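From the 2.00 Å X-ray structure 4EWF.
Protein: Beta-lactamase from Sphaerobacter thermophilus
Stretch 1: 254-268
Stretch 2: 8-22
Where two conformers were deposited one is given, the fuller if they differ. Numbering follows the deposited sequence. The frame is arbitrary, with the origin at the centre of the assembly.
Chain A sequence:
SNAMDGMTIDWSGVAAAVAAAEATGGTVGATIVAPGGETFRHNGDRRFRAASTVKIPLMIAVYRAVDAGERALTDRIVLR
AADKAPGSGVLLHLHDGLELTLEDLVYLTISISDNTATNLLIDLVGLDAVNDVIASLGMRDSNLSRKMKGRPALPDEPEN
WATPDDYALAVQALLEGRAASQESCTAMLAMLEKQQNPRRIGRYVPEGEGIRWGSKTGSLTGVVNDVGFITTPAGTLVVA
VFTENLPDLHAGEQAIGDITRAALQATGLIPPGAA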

# COMPACT_ATOMS: atom_id res chain seq x y z
N GLN A 254 9.42 10.81 6.98
CA GLN A 254 10.04 10.68 8.30
C GLN A 254 9.03 10.20 9.37
O GLN A 254 9.35 9.38 10.23
CB GLN A 254 10.68 12.01 8.73
CG GLN A 254 11.31 11.98 10.11
CD GLN A 254 12.77 12.39 10.07
OE1 GLN A 254 13.66 11.55 9.94
NE2 GLN A 254 13.02 13.70 10.16
N ALA A 255 7.81 10.74 9.31
CA ALA A 255 6.78 10.36 10.27
C ALA A 255 6.44 8.88 10.18
O ALA A 255 6.36 8.20 11.18
CB ALA A 255 5.52 11.20 10.04
N ILE A 256 6.23 8.38 8.96
CA ILE A 256 5.92 6.97 8.80
C ILE A 256 7.08 6.10 9.28
O ILE A 256 6.86 5.12 9.98
CB ILE A 256 5.54 6.62 7.34
CG1 ILE A 256 4.30 7.43 6.93
CG2 ILE A 256 5.26 5.13 7.22
CD1 ILE A 256 3.91 7.35 5.45
N GLY A 257 8.31 6.45 8.92
CA GLY A 257 9.48 5.71 9.39
C GLY A 257 9.57 5.67 10.91
O GLY A 257 9.83 4.61 11.50
N ASP A 258 9.34 6.81 11.56
CA ASP A 258 9.42 6.91 13.03
C ASP A 258 8.30 6.12 13.73
O ASP A 258 8.51 5.48 14.77
CB ASP A 258 9.35 8.38 13.49
CG ASP A 258 10.64 9.14 13.19
OD1 ASP A 258 11.68 8.50 12.96
OD2 ASP A 258 10.61 10.39 13.21
N ILE A 259 7.10 6.22 13.20
CA ILE A 259 5.98 5.48 13.76
C ILE A 259 6.24 3.96 13.65
O ILE A 259 6.03 3.20 14.61
CB ILE A 259 4.68 5.87 13.03
CG1 ILE A 259 4.26 7.28 13.45
CG2 ILE A 259 3.57 4.85 13.30
CD1 ILE A 259 3.19 7.91 12.50
N THR A 260 6.71 3.53 12.47
CA THR A 260 7.03 2.13 12.22
C THR A 260 8.16 1.62 13.14
O THR A 260 8.08 0.55 13.76
CB THR A 260 7.41 1.92 10.70
OG1 THR A 260 6.30 2.28 9.88
CG2 THR A 260 7.81 0.48 10.42
N ARG A 261 9.21 2.42 13.27
CA ARG A 261 10.29 2.04 14.15
C ARG A 261 9.81 1.85 15.59
O ARG A 261 10.19 0.87 16.26
CB ARG A 261 11.40 3.09 14.10
CG ARG A 261 12.61 2.68 14.90
CD ARG A 261 13.08 3.80 15.79
NE ARG A 261 14.19 4.53 15.20
CZ ARG A 261 14.20 5.83 14.97
NH1 ARG A 261 15.27 6.42 14.44
NH2 ARG A 261 13.13 6.56 15.28
N ALA A 262 9.01 2.80 16.07
CA ALA A 262 8.51 2.74 17.43
C ALA A 262 7.64 1.50 17.60
O ALA A 262 7.62 0.90 18.65
CB ALA A 262 7.71 4.01 17.76
N ALA A 263 6.91 1.14 16.55
CA ALA A 263 6.05 -0.04 16.60
C ALA A 263 6.87 -1.34 16.65
O ALA A 263 6.53 -2.28 17.38
CB ALA A 263 5.06 -0.05 15.42
N LEU A 264 7.97 -1.37 15.90
CA LEU A 264 8.86 -2.52 15.91
C LEU A 264 9.47 -2.73 17.30
O LEU A 264 9.55 -3.86 17.80
CB LEU A 264 9.96 -2.38 14.85
CG LEU A 264 9.57 -2.57 13.37
CD1 LEU A 264 10.66 -2.02 12.44
CD2 LEU A 264 9.28 -4.03 13.03
N GLN A 265 9.89 -1.63 17.92
CA GLN A 265 10.40 -1.69 19.30
C GLN A 265 9.31 -2.11 20.29
O GLN A 265 9.54 -2.96 21.16
CB GLN A 265 10.99 -0.34 19.71
CG GLN A 265 12.26 0.06 18.92
CD GLN A 265 12.64 1.52 19.12
OE1 GLN A 265 11.91 2.28 19.76
NE2 GLN A 265 13.78 1.92 18.57
N ALA A 266 8.12 -1.53 20.15
CA ALA A 266 7.04 -1.81 21.12
C ALA A 266 6.65 -3.30 21.15
O ALA A 266 6.34 -3.85 22.20
CB ALA A 266 5.81 -0.93 20.83
N THR A 267 6.67 -3.94 19.98
CA THR A 267 6.22 -5.32 19.86
C THR A 267 7.36 -6.32 20.03
O THR A 267 7.14 -7.53 19.97
CB THR A 267 5.56 -5.57 18.47
OG1 THR A 267 6.51 -5.27 17.44
CG2 THR A 267 4.37 -4.67 18.30
N GLY A 268 8.57 -5.82 20.25
CA GLY A 268 9.72 -6.68 20.48
C GLY A 268 10.29 -7.33 19.23
O GLY A 268 11.05 -8.30 19.32
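Stretch 2 8-22: TIDWSGVAAAVAAAE

How does stretch 2 lie on the helix of residues 254-266? It begins extended at Ile 9 and Asp 10, turns at Trp 11, and from Ser 12 becomes a helix that runs antiparallel to its partner, with 174° between the two N-to-C directions. The axes approach to 8.2 Å, with the small side chains of Ala 17 and Ala 21 on one helix and of Ala 255 and Ala 262 on the other all pointing into the contact. No direct hydrogen bond crosses between the stretches.

What do the residues before the helix touch? Ile 9 points toward the C-terminal end of stretch 1, its CG2 lying 3.6 Å from Ala 266 O. At Asp 10 a water bridges the backbones, donating to Ala 266 O and accepting from Asp 10 N, each at 2.9 Å, while Ala 266 CB comes within 3.4 Å of Asp 10 O. The CA-to-CB bond of Trp 11 points away, yet with chi1 at -65° (m) and chi2 at 105° the end of the indole comes nearer, and CH2 lies 4.1 Å from Thr 267 CG2.

How does the helix start, and what does its first turn meet? Asp 10 OD1 caps it, accepting from Ser 12 N at 2.9 Å and also from Ser 12 OG at 2.7 Å. Gly 13 offers only backbone to the contact, and its O sits 3.8 Å from Ala 262 CB. Val 14, with chi1 t, is a knob in the hole formed by Ile 259, Ala 262, Ala 263 and Ala 266; its CG2 is 3.9 Å from Ala 262 CB and 4.1 Å from Ala 263 CB.

What carries the contact onward? Ala 15 and Ala 16 make no contact, but Ala 17 points toward stretch 1, its CB 3.7 Å from Ile 259 CG1. Val 18 CG2 meets Ile 259 CD1 at 4.0 Å. A turn after Ala 17, Ala 21 CB packs 3.6 Å from Ala 255 CB, methyl against methyl.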

# COMPACT_ATOMS: atom_id res chain seq x y z
N THR A 8 3.53 -7.69 27.79
CA THR A 8 2.49 -6.68 27.54
C THR A 8 3.04 -5.42 26.84
O THR A 8 4.12 -4.92 27.17
CB THR A 8 1.75 -6.31 28.85
OG1 THR A 8 0.81 -5.26 28.59
CG2 THR A 8 2.74 -5.86 29.91
N ILE A 9 2.30 -4.90 25.86
CA ILE A 9 2.86 -3.89 24.96
C ILE A 9 2.69 -2.45 25.44
O ILE A 9 1.59 -2.03 25.78
CB ILE A 9 2.28 -4.02 23.53
CG1 ILE A 9 2.58 -5.40 22.95
CG2 ILE A 9 2.84 -2.94 22.62
CD1 ILE A 9 1.83 -5.70 21.67
N ASP A 10 3.79 -1.70 25.45
CA ASP A 10 3.77 -0.27 25.75
C ASP A 10 3.71 0.49 24.42
O ASP A 10 4.70 0.52 23.68
CB ASP A 10 5.05 0.09 26.53
CG ASP A 10 5.10 1.56 26.97
OD1 ASP A 10 4.32 2.38 26.46
OD2 ASP A 10 5.97 1.91 27.81
N TRP A 11 2.56 1.11 24.11
CA TRP A 11 2.40 1.86 22.86
C TRP A 11 2.76 3.35 22.98
O TRP A 11 2.61 4.09 22.01
CB TRP A 11 0.96 1.77 22.33
CG TRP A 11 0.53 0.40 21.91
CD1 TRP A 11 -0.32 -0.44 22.59
CD2 TRP A 11 0.91 -0.29 20.72
NE1 TRP A 11 -0.48 -1.61 21.88
CE2 TRP A 11 0.26 -1.53 20.72
CE3 TRP A 11 1.74 0.04 19.63
CZ2 TRP A 11 0.41 -2.47 19.69
CZ3 TRP A 11 1.90 -0.89 18.60
CH2 TRP A 11 1.23 -2.13 18.64
N SER A 12 3.21 3.79 24.15
CA SER A 12 3.48 5.21 24.36
C SER A 12 4.47 5.81 23.35
O SER A 12 4.34 6.97 22.98
CB SER A 12 3.96 5.48 25.79
OG SER A 12 5.24 4.92 26.01
N GLY A 13 5.44 5.02 22.89
CA GLY A 13 6.40 5.50 21.91
C GLY A 13 5.75 5.70 20.55
O GLY A 13 6.02 6.68 19.85
N VAL A 14 4.88 4.78 20.17
CA VAL A 14 4.12 4.93 18.94
C VAL A 14 3.20 6.17 19.02
O VAL A 14 3.14 6.97 18.09
CB VAL A 14 3.28 3.66 18.65
CG1 VAL A 14 2.44 3.85 17.38
CG2 VAL A 14 4.19 2.45 18.56
N ALA A 15 2.51 6.33 20.15
CA ALA A 15 1.67 7.51 20.35
C ALA A 15 2.49 8.81 20.28
O ALA A 15 2.05 9.78 19.67
CB ALA A 15 0.89 7.41 21.65
N ALA A 16 3.68 8.82 20.90
CA ALA A 16 4.56 9.99 20.82
C ALA A 16 4.99 10.31 19.40
O ALA A 16 5.07 11.49 19.03
CB ALA A 16 5.81 9.80 21.71
N ALA A 17 5.30 9.28 18.61
CA ALA A 17 5.69 9.48 17.21
C ALA A 17 4.54 10.11 16.43
O ALA A 17 4.73 10.99 15.58
CB ALA A 17 6.11 8.15 16.58
N VAL A 18 3.33 9.63 16.70
CA VAL A 18 2.14 10.16 16.05
C VAL A 18 1.95 11.62 16.43
O VAL A 18 1.74 12.48 15.57
CB VAL A 18 0.88 9.33 16.40
CG1 VAL A 18 -0.42 10.04 15.95
CG2 VAL A 18 0.96 7.95 15.77
N ALA A 19 2.05 11.91 17.73
CA ALA A 19 1.83 13.27 18.22
C ALA A 19 2.83 14.24 17.59
O ALA A 19 2.46 15.35 17.21
CB ALA A 19 1.92 13.33 19.75
N ALA A 20 4.08 13.82 17.46
CA ALA A 20 5.09 14.66 16.85
C ALA A 20 4.78 14.90 15.37
O ALA A 20 5.03 15.97 14.84
CB ALA A 20 6.48 14.05 17.01
N ALA A 21 4.26 13.88 14.69
CA ALA A 21 3.96 14.02 13.27
C ALA A 21 2.83 15.03 13.07
O ALA A 21 2.80 15.76 12.08
CB ALA A 21 3.59 12.66 12.68
N GLU A 22 1.90 15.08 14.02
CA GLU A 22 0.73 15.95 13.91
C GLU A 22 0.93 17.35 14.49
O GLU A 22 0.04 18.21 14.40
CB GLU A 22 -0.48 15.30 14.58
CG GLU A 22 -0.90 14.00 13.93
CD GLU A 22 -2.16 13.42 14.55
OE1 GLU A 22 -2.35 13.59 15.78
OE2 GLU A 22 -2.96 12.80 13.82
O HOH W 1 6.47 -2.58 24.78